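Side-chain contacts in DNA polymerase (Bacillus phage phi29, PDB 2PY5), which replicates the viral DNA by protein-primed, processive strand displacement and proofreads it with a 3'-5' exonuclease: residues F[123-128]-F[178-183]; F[185-188]-F[192-195]; F[8-13]-F[171-176]. The protein carries 2 engineered substitutions. All blocks are in the same frame, centred on the assembly; numbering follows the deposited sequence.

Contact 1. Residues F[123-128]-F[178-183]; sequences LKKLPF and LIQFKQ. With nucleotides of chain A.
Gln-180 and Lys-125 share one hydrogen bond. The amide nitrogen NE2 of Gln-180 gives its hydrogen to the backbone O of Lys-125 at 3.0 Å. The N-H line is nearly straight, 172°. The acceptor lies in the plane of the Gln-180 amide, but the donor stands above the Lys-125 carbonyl plane. Gln-180 spans the gap between the backbones because its chain is stretched out, with CG anti to the backbone N (chi1 -169°) and CD carried straight on.

The amide oxygen meets carbon. OE1 of Gln-180 lies 3.6 Å from CB of Lys-125 and 3.6 Å from CD2 of Leu-126. It is buried here and has no polar partner in the model. The side chains of Leu-126 and Gln-180 lie alongside each other, running opposite ways.

The remaining packing is made by the lysine chain. Lys-125 is bent at chi2 and chi3, and its CE comes within 3.8 Å of Gln-180 NE2. Its CD touches the edge of the Phe-181 ring, 4.1 Å from CE1 and near the ring plane. The ammonium end of Lys-125 goes further: NZ forms a salt bridge with Asp-193 and hydrogen bonds with the backbone O of Leu-185 and of Arg-187.

On the DNA side, Leu-123 binds single-stranded DNA and is essential for exonucleolysis. Its CD1 packs 3.8 Å from C5' of the thymidine nucleotide DT5 of chain A.

The contact joins the short helix 122-125, which follows strand 113-121, to the C-terminal part of helix 160-182. Leu-126 also packs on Ile-133 of helix 130-136. Gln-180 touches Leu-381 of helix 376-387, so helix 160-182 of the exonuclease region meets a helix of the polymerisation region here.

Contact 2. Residues F[185-188]-F[192-195]; sequences LDRM and SDSL. With nucleotides of chain C.
Ser-192 meets Arg-187 through its hydroxyl. NE of Arg-187 donates to OG of Ser-192 at 2.7 Å, with an N-H...O angle of 160°. The hydroxyl sits at the edge of the guanidinium, close to its plane. A second bond from NH2 of Arg-187 to the same OG, 3.3 Å, is weak. The arginine chain bends at chi3 (73°), which turns NE back over the start of helix 190-202.

The Ser-192 hydroxyl gives its own hydrogen to DNA. OG of Ser-192 donates to the phosphate oxygen OP1 of DA3 of chain C at 2.7 Å. One hydroxyl thus links arginine and phosphate. The positive guanidinium would probably polarise it and strengthen its hold on the anion. Met-188 adds a nonpolar touch to the same nucleotide, with its SD 3.9 Å from C5' of DA3 of chain C.

Asp-193 comes next and turns to the loop backbone. Its OD1 accepts from the backbone N of Arg-187 at 2.9 Å, using the syn lone pair. CB of Arg-187 lies 3.3 Å from the same OD1. The other oxygen, OD2, rests 3.6 Å from CB of Leu-185, and it also forms a salt bridge with Lys-125. The carboxylate therefore grips the loop with one oxygen and the lysine with the other.

The whole is a turn between helix 160-182 and helix 190-202, folded back on the first residues of the second helix. It lies where the exonuclease region passes into the segment involved in DNA binding and in coordinating synthesis with degradation. A serine hydroxyl on a backbone phosphate, with an arginine behind it, is consistent with binding that does not read the base sequence.

Contact 3. Residues F[8-13]-F[171-176]; sequences MYSCAF and QIIAEA. Engineered in segment 8-13: Ala-12 (natural residue Asp).
Strand 8-15 belongs to the mixed beta sheet of the 3'-5' exonuclease region, and helix 160-182 packs against it here. The touch is made by Ser-10 on the strand and by Ile-173 and Ala-174 on the helix. Ser-10 points at the helix. Its OG is 3.5 Å from CB of Ile-173 and 3.6 Å from CG2 of the same residue. The small groups let the backbones come close: CB of Ser-10 is 3.9 Å from CB of Ala-174, and the CA atoms of Ser-10 and Ala-174 are 5.3 Å apart. With chi1 at 177°, OG of Ser-10 swings to the side opposite the backbone N, next to Ile-173. Its polar partner is one turn back on the helix, the backbone O of Ile-170. Beyond Ser-10, Ile-173 continues to His-61 and to Ile-133 of helix 130-136. Tyr-9 and Cys-11 turn to the other face of the sheet. Ala-12 is an engineered residue, Asp in the natural sequence, at a site essential for exonucleolysis. The buried contact is thus mainly van der Waals between the segments, and the serine hydroxyl is satisfied by a helix carbonyl.

Contacts 1 and 3 use the same helix, 160-182, at successive points, and they touch where Met-8 packs on Phe-181 and Leu-126 on Ala-176. Contact 3 is sheet-to-helix core with small side chains and little polar chemistry between its segments. Contact 1 is also buried but mixes a side-chain amide bond with aliphatic packing. Contact 2 lies partly at the surface, where charged and hydroxyl groups hold a loop and DNA. Lys-125 couples contacts 1 and 2, since its ammonium group ends among the loop carbonyls and the carboxylate of contact 2. Contacts 2 and 3 do not touch. Of the three, contact 2 is the most polar and contact 3 the least.

Contact 1. Residues F[123-128]-F[178-183]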
loop_
_atom_site.group_PDB
_atom_site.type_symbol
_atom_site.label_atom_id
_atom_site.label_comp_id
_atom_site.label_asym_id
_atom_site.label_seq_id
_atom_site.Cartn_x
_atom_site.Cartn_y
_atom_site.Cartn_z
ATOM N N LEU F 123 2.899 -9.516 6.639
ATOM C CA LEU F 123 2.702 -8.593 5.499
ATOM C C LEU F 123 2.487 -7.147 5.958
ATOM O O LEU F 123 2.795 -6.177 5.221
ATOM C CB LEU F 123 1.542 -9.045 4.606
ATOM C CG LEU F 123 1.365 -8.313 3.280
ATOM C CD1 LEU F 123 2.551 -8.444 2.356
ATOM C CD2 LEU F 123 0.095 -8.825 2.586
ATOM N N LYS F 124 1.969 -6.974 7.182
ATOM C CA LYS F 124 1.757 -5.622 7.721
ATOM C C LYS F 124 3.089 -4.993 8.155
ATOM O O LYS F 124 3.225 -3.768 8.191
ATOM C CB LYS F 124 0.767 -5.670 8.894
ATOM C CG LYS F 124 -0.637 -6.186 8.517
ATOM C CD LYS F 124 -1.422 -5.188 7.709
ATOM C CE LYS F 124 -2.805 -5.725 7.366
ATOM N NZ LYS F 124 -2.758 -6.888 6.448
ATOM N N LYS F 125 4.037 -5.856 8.517
ATOM C CA LYS F 125 5.393 -5.455 8.892
ATOM C C LYS F 125 6.305 -5.236 7.676
ATOM O O LYS F 125 7.095 -4.294 7.648
ATOM C CB LYS F 125 5.986 -6.547 9.776
ATOM C CG LYS F 125 5.301 -6.693 11.120
ATOM C CD LYS F 125 6.116 -6.135 12.248
ATOM C CE LYS F 125 6.508 -4.687 12.019
ATOM N NZ LYS F 125 7.182 -4.036 13.175
ATOM N N LEU F 126 6.173 -6.124 6.694
ATOM C CA LEU F 126 7.020 -6.222 5.525
ATOM C C LEU F 126 6.086 -6.306 4.310
ATOM O O LEU F 126 5.743 -7.391 3.852
ATOM C CB LEU F 126 7.915 -7.468 5.650
ATOM C CG LEU F 126 8.867 -7.471 6.862
ATOM C CD1 LEU F 126 9.376 -8.913 7.123
ATOM C CD2 LEU F 126 10.021 -6.489 6.657
ATOM N N PRO F 127 5.625 -5.138 3.815
ATOM C CA PRO F 127 4.559 -5.109 2.798
ATOM C C PRO F 127 5.012 -5.438 1.359
ATOM O O PRO F 127 4.882 -4.618 0.445
ATOM C CB PRO F 127 4.016 -3.684 2.933
ATOM C CG PRO F 127 5.240 -2.886 3.308
ATOM C CD PRO F 127 5.974 -3.777 4.274
ATOM N N PHE F 128 5.541 -6.648 1.179
ATOM C CA PHE F 128 6.037 -7.129 -0.114
ATOM C C PHE F 128 5.847 -8.621 -0.134
ATOM O O PHE F 128 5.783 -9.226 0.925
ATOM C CB PHE F 128 7.531 -6.826 -0.291
ATOM C CG PHE F 128 7.943 -5.475 0.200
ATOM C CD1 PHE F 128 8.426 -5.315 1.492
ATOM C CD2 PHE F 128 7.846 -4.383 -0.626
ATOM C CE1 PHE F 128 8.810 -4.047 1.949
ATOM C CE2 PHE F 128 8.231 -3.114 -0.188
ATOM C CZ PHE F 128 8.707 -2.961 1.108
ATOM N N LEU F 178 13.509 -10.682 12.135
ATOM C CA LEU F 178 14.534 -10.515 13.165
ATOM C C LEU F 178 15.363 -9.238 12.932
ATOM O O LEU F 178 15.629 -8.467 13.872
ATOM C CB LEU F 178 15.432 -11.753 13.256
ATOM C CG LEU F 178 16.447 -11.697 14.403
ATOM C CD1 LEU F 178 15.743 -11.537 15.727
ATOM C CD2 LEU F 178 17.310 -12.926 14.394
ATOM N N ILE F 179 15.775 -8.994 11.685
ATOM C CA ILE F 179 16.485 -7.771 11.352
ATOM C C ILE F 179 15.643 -6.536 11.707
ATOM O O ILE F 179 16.152 -5.602 12.303
ATOM C CB ILE F 179 16.899 -7.736 9.856
ATOM C CG1 ILE F 179 17.937 -8.830 9.559
ATOM C CG2 ILE F 179 17.453 -6.398 9.485
ATOM C CD1 ILE F 179 17.994 -9.222 8.083
ATOM N N GLN F 180 14.365 -6.551 11.340
ATOM C CA GLN F 180 13.444 -5.452 11.656
ATOM C C GLN F 180 13.343 -5.210 13.175
ATOM O O GLN F 180 13.508 -4.090 13.643
ATOM C CB GLN F 180 12.095 -5.761 11.049
ATOM C CG GLN F 180 11.112 -4.606 11.054
ATOM C CD GLN F 180 9.909 -4.923 10.228
ATOM O OE1 GLN F 180 9.487 -6.067 10.151
ATOM N NE2 GLN F 180 9.351 -3.903 9.596
ATOM N N PHE F 181 13.125 -6.276 13.925
ATOM C CA PHE F 181 13.008 -6.176 15.382
ATOM C C PHE F 181 14.303 -5.683 16.008
ATOM O O PHE F 181 14.288 -4.841 16.926
ATOM C CB PHE F 181 12.616 -7.534 15.995
ATOM C CG PHE F 181 11.253 -8.048 15.586
ATOM C CD1 PHE F 181 10.256 -7.203 15.115
ATOM C CD2 PHE F 181 10.969 -9.404 15.686
ATOM C CE1 PHE F 181 9.005 -7.709 14.751
ATOM C CE2 PHE F 181 9.720 -9.902 15.326
ATOM C CZ PHE F 181 8.748 -9.052 14.867
ATOM N N LYS F 182 15.449 -6.140 15.497
ATOM C CA LYS F 182 16.739 -5.677 16.024
ATOM C C LYS F 182 16.991 -4.177 15.806
ATOM O O LYS F 182 17.763 -3.557 16.536
ATOM C CB LYS F 182 17.897 -6.490 15.432
ATOM C CG LYS F 182 18.024 -7.884 16.009
ATOM C CD LYS F 182 19.151 -8.651 15.322
ATOM C CE LYS F 182 19.464 -9.969 16.023
ATOM N NZ LYS F 182 20.555 -10.731 15.324
ATOM N N GLN F 183 16.342 -3.595 14.795
ATOM C CA GLN F 183 16.410 -2.169 14.537
ATOM C C GLN F 183 15.504 -1.383 15.489
ATOM O O GLN F 183 15.567 -0.160 15.505
ATOM C CB GLN F 183 15.966 -1.841 13.103
ATOM C CG GLN F 183 16.720 -2.515 11.989
ATOM C CD GLN F 183 18.173 -2.650 12.262
ATOM O OE1 GLN F 183 18.895 -1.651 12.305
ATOM N NE2 GLN F 183 18.639 -3.906 12.448
ATOM P P DT A 5 1.733 -7.646 -3.501
ATOM O OP1 DT A 5 2.397 -6.570 -2.728
ATOM O OP2 DT A 5 2.065 -7.862 -4.921
ATOM O "O5'" DT A 5 1.972 -9.034 -2.712
ATOM C "C5'" DT A 5 1.947 -9.072 -1.312
ATOM C "C4'" DT A 5 1.152 -10.261 -0.855
ATOM O "O4'" DT A 5 -0.220 -10.020 -1.182
ATOM C "C3'" DT A 5 1.485 -11.576 -1.535
ATOM O "O3'" DT A 5 2.476 -12.221 -0.784
ATOM C "C2'" DT A 5 0.174 -12.345 -1.509
ATOM C "C1'" DT A 5 -0.868 -11.249 -1.401
ATOM N N1 DT A 5 -1.663 -11.033 -2.613
ATOM C C2 DT A 5 -3.020 -11.108 -2.491
ATOM O O2 DT A 5 -3.588 -11.384 -1.437
ATOM N N3 DT A 5 -3.683 -10.892 -3.660
ATOM C C4 DT A 5 -3.131 -10.581 -4.892
ATOM O O4 DT A 5 -3.841 -10.408 -5.874
ATOM C C5 DT A 5 -1.699 -10.502 -4.947
ATOM C C7 DT A 5 -0.999 -10.183 -6.229
ATOM C C6 DT A 5 -1.026 -10.729 -3.810
#

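Contact 2. Residues F[185-188]-F[192-195]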
loop_
_atom_site.group_PDB
_atom_site.type_symbol
_atom_site.label_atom_id
_atom_site.label_comp_id
_atom_site.label_asym_id
_atom_site.label_seq_id
_atom_site.Cartn_x
_atom_site.Cartn_y
_atom_site.Cartn_z
ATOM N N LEU F 185 12.162 -1.831 15.404
ATOM C CA LEU F 185 10.916 -1.670 14.662
ATOM C C LEU F 185 10.006 -2.846 14.976
ATOM O O LEU F 185 9.867 -3.783 14.188
ATOM C CB LEU F 185 11.214 -1.557 13.155
ATOM C CG LEU F 185 11.697 -0.222 12.553
ATOM C CD1 LEU F 185 12.199 0.809 13.555
ATOM C CD2 LEU F 185 12.719 -0.458 11.451
ATOM N N ASP F 186 9.405 -2.821 16.162
ATOM C CA ASP F 186 8.715 -4.024 16.641
ATOM C C ASP F 186 7.230 -3.832 16.936
ATOM O O ASP F 186 6.629 -4.656 17.636
ATOM C CB ASP F 186 9.423 -4.567 17.874
ATOM C CG ASP F 186 9.444 -3.600 19.000
ATOM O OD1 ASP F 186 10.225 -3.826 19.965
ATOM O OD2 ASP F 186 8.715 -2.581 18.948
ATOM N N ARG F 187 6.640 -2.768 16.407
ATOM C CA ARG F 187 5.182 -2.592 16.500
ATOM C C ARG F 187 4.454 -3.437 15.466
ATOM O O ARG F 187 5.066 -4.145 14.668
ATOM C CB ARG F 187 4.848 -1.110 16.401
ATOM C CG ARG F 187 5.389 -0.368 17.620
ATOM C CD ARG F 187 5.295 1.082 17.475
ATOM N NE ARG F 187 3.903 1.492 17.597
ATOM C CZ ARG F 187 3.289 1.793 18.739
ATOM N NH1 ARG F 187 3.939 1.782 19.902
ATOM N NH2 ARG F 187 2.006 2.139 18.707
ATOM N N MET F 188 3.126 -3.410 15.494
ATOM C CA MET F 188 2.356 -4.319 14.685
ATOM C C MET F 188 2.524 -4.122 13.186
ATOM O O MET F 188 2.426 -5.090 12.429
ATOM C CB MET F 188 0.869 -4.231 15.051
ATOM C CG MET F 188 0.042 -5.336 14.475
ATOM S SD MET F 188 -1.702 -5.214 14.926
ATOM C CE MET F 188 -1.502 -5.014 16.698
ATOM N N SER F 192 2.880 1.947 12.030
ATOM C CA SER F 192 2.945 2.143 13.468
ATOM C C SER F 192 4.398 2.401 13.854
ATOM O O SER F 192 4.664 3.271 14.681
ATOM C CB SER F 192 2.387 0.925 14.185
ATOM O OG SER F 192 2.217 1.157 15.558
ATOM N N ASP F 193 5.325 1.693 13.220
ATOM C CA ASP F 193 6.764 1.892 13.492
ATOM C C ASP F 193 7.165 3.314 13.079
ATOM O O ASP F 193 7.891 4.027 13.817
ATOM C CB ASP F 193 7.654 0.891 12.744
ATOM C CG ASP F 193 7.573 -0.515 13.277
ATOM O OD1 ASP F 193 7.458 -0.690 14.489
ATOM O OD2 ASP F 193 7.687 -1.462 12.460
ATOM N N SER F 194 6.712 3.726 11.911
ATOM C CA SER F 194 7.043 5.060 11.391
ATOM C C SER F 194 6.544 6.146 12.324
ATOM O O SER F 194 7.264 7.091 12.663
ATOM C CB SER F 194 6.464 5.286 9.997
ATOM O OG SER F 194 7.235 4.648 9.012
ATOM N N LEU F 195 5.294 6.042 12.746
ATOM C CA LEU F 195 4.723 7.061 13.617
ATOM C C LEU F 195 5.418 7.122 14.970
ATOM O O LEU F 195 5.648 8.213 15.496
ATOM C CB LEU F 195 3.209 6.854 13.780
ATOM C CG LEU F 195 2.455 7.937 14.547
ATOM C CD1 LEU F 195 2.627 9.311 13.917
ATOM C CD2 LEU F 195 0.968 7.578 14.687
ATOM P P DA C 3 -1.268 0.109 16.403
ATOM O OP1 DA C 3 0.100 -0.399 16.187
ATOM O OP2 DA C 3 -1.568 1.524 16.802
ATOM O "O5'" DA C 3 -2.144 -0.197 15.105
ATOM C "C5'" DA C 3 -1.849 -1.344 14.362
ATOM C "C4'" DA C 3 -3.004 -1.596 13.413
ATOM O "O4'" DA C 3 -4.180 -1.891 14.191
ATOM C "C3'" DA C 3 -3.401 -0.425 12.530
ATOM O "O3'" DA C 3 -2.788 -0.570 11.259
ATOM C "C2'" DA C 3 -4.921 -0.571 12.387
ATOM C "C1'" DA C 3 -5.366 -1.347 13.619
ATOM N N9 DA C 3 -5.932 -0.597 14.742
ATOM C C8 DA C 3 -5.405 0.533 15.329
ATOM N N7 DA C 3 -6.087 0.969 16.368
ATOM C C5 DA C 3 -7.125 0.057 16.474
ATOM C C6 DA C 3 -8.211 -0.054 17.366
ATOM N N6 DA C 3 -8.430 0.808 18.366
ATOM N N1 DA C 3 -9.068 -1.093 17.193
ATOM C C2 DA C 3 -8.849 -1.955 16.190
ATOM N N3 DA C 3 -7.865 -1.949 15.287
ATOM C C4 DA C 3 -7.033 -0.917 15.489
#

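Contact 3. Residues F[8-13]-F[171-176]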
loop_
_atom_site.group_PDB
_atom_site.type_symbol
_atom_site.label_atom_id
_atom_site.label_comp_id
_atom_site.label_asym_id
_atom_site.label_seq_id
_atom_site.Cartn_x
_atom_site.Cartn_y
_atom_site.Cartn_z
ATOM N N MET F 8 8.747 -15.870 19.473
ATOM C CA MET F 8 8.155 -15.455 18.206
ATOM C C MET F 8 8.498 -16.462 17.126
ATOM O O MET F 8 9.662 -16.875 16.995
ATOM C CB MET F 8 8.672 -14.086 17.766
ATOM C CG MET F 8 8.594 -13.011 18.829
ATOM S SD MET F 8 9.486 -11.504 18.370
ATOM C CE MET F 8 11.172 -12.088 18.203
ATOM N N TYR F 9 7.496 -16.805 16.330
ATOM C CA TYR F 9 7.667 -17.792 15.267
ATOM C C TYR F 9 7.173 -17.271 13.955
ATOM O O TYR F 9 6.137 -16.624 13.899
ATOM C CB TYR F 9 6.894 -19.075 15.594
ATOM C CG TYR F 9 7.460 -19.838 16.772
ATOM C CD1 TYR F 9 7.120 -19.496 18.076
ATOM C CD2 TYR F 9 8.349 -20.881 16.577
ATOM C CE1 TYR F 9 7.629 -20.193 19.153
ATOM C CE2 TYR F 9 8.880 -21.565 17.634
ATOM C CZ TYR F 9 8.526 -21.228 18.933
ATOM O OH TYR F 9 9.068 -21.928 19.998
ATOM N N SER F 10 7.904 -17.619 12.904
ATOM C CA SER F 10 7.488 -17.479 11.517
ATOM C C SER F 10 6.842 -18.772 11.032
ATOM O O SER F 10 7.449 -19.837 11.129
ATOM C CB SER F 10 8.722 -17.207 10.656
ATOM O OG SER F 10 8.371 -17.133 9.299
ATOM N N CYS F 11 5.626 -18.656 10.493
ATOM C CA CYS F 11 4.808 -19.823 10.120
ATOM C C CYS F 11 4.298 -19.766 8.690
ATOM O O CYS F 11 4.186 -18.713 8.105
ATOM C CB CYS F 11 3.605 -19.881 11.053
ATOM S SG CYS F 11 4.009 -20.026 12.808
ATOM N N ALA F 12 3.970 -20.928 8.131
ATOM C CA ALA F 12 3.346 -20.994 6.810
ATOM C C ALA F 12 2.532 -22.265 6.682
ATOM O O ALA F 12 2.811 -23.265 7.354
ATOM C CB ALA F 12 4.394 -20.969 5.720
ATOM N N PHE F 13 1.517 -22.204 5.818
ATOM C CA PHE F 13 0.778 -23.392 5.388
ATOM C C PHE F 13 0.896 -23.580 3.882
ATOM O O PHE F 13 0.978 -22.605 3.120
ATOM C CB PHE F 13 -0.716 -23.233 5.644
ATOM C CG PHE F 13 -1.132 -23.143 7.100
ATOM C CD1 PHE F 13 -2.247 -22.406 7.429
ATOM C CD2 PHE F 13 -0.459 -23.817 8.111
ATOM C CE1 PHE F 13 -2.708 -22.338 8.718
ATOM C CE2 PHE F 13 -0.898 -23.744 9.408
ATOM C CZ PHE F 13 -2.031 -22.988 9.718
ATOM N N GLN F 171 11.875 -19.312 6.745
ATOM C CA GLN F 171 13.166 -18.771 7.162
ATOM C C GLN F 171 13.391 -17.378 6.585
ATOM O O GLN F 171 14.010 -16.549 7.236
ATOM C CB GLN F 171 14.319 -19.711 6.783
ATOM C CG GLN F 171 15.672 -19.209 7.291
ATOM C CD GLN F 171 16.790 -20.231 7.226
ATOM O OE1 GLN F 171 17.969 -19.869 7.205
ATOM N NE2 GLN F 171 16.436 -21.501 7.212
ATOM N N ILE F 172 12.909 -17.124 5.368
ATOM C CA ILE F 172 13.015 -15.767 4.790
ATOM C C ILE F 172 12.310 -14.761 5.710
ATOM O O ILE F 172 12.886 -13.721 6.069
ATOM C CB ILE F 172 12.405 -15.699 3.379
ATOM C CG1 ILE F 172 13.322 -16.397 2.375
ATOM C CG2 ILE F 172 12.170 -14.221 2.954
ATOM C CD1 ILE F 172 12.612 -16.825 1.110
ATOM N N ILE F 173 11.070 -15.068 6.084
ATOM C CA ILE F 173 10.302 -14.175 6.950
ATOM C C ILE F 173 10.924 -14.105 8.369
ATOM O O ILE F 173 11.009 -13.028 8.946
ATOM C CB ILE F 173 8.808 -14.543 6.975
ATOM C CG1 ILE F 173 8.174 -14.319 5.586
ATOM C CG2 ILE F 173 8.077 -13.727 8.035
ATOM C CD1 ILE F 173 8.302 -12.875 5.018
ATOM N N ALA F 174 11.405 -15.229 8.896
ATOM C CA ALA F 174 12.130 -15.190 10.177
ATOM C C ALA F 174 13.339 -14.267 10.127
ATOM O O ALA F 174 13.565 -13.484 11.046
ATOM C CB ALA F 174 12.572 -16.595 10.603
ATOM N N GLU F 175 14.143 -14.378 9.071
ATOM C CA GLU F 175 15.353 -13.564 8.941
ATOM C C GLU F 175 15.011 -12.078 8.814
ATOM O O GLU F 175 15.658 -11.227 9.426
ATOM C CB GLU F 175 16.192 -14.028 7.752
ATOM C CG GLU F 175 16.843 -15.420 7.976
ATOM C CD GLU F 175 17.586 -15.961 6.759
ATOM O OE1 GLU F 175 17.375 -15.451 5.637
ATOM O OE2 GLU F 175 18.395 -16.900 6.930
ATOM N N ALA F 176 14.009 -11.777 7.996
ATOM C CA ALA F 176 13.622 -10.387 7.749
ATOM C C ALA F 176 13.016 -9.763 9.005
ATOM O O ALA F 176 13.360 -8.637 9.356
ATOM C CB ALA F 176 12.652 -10.281 6.567
#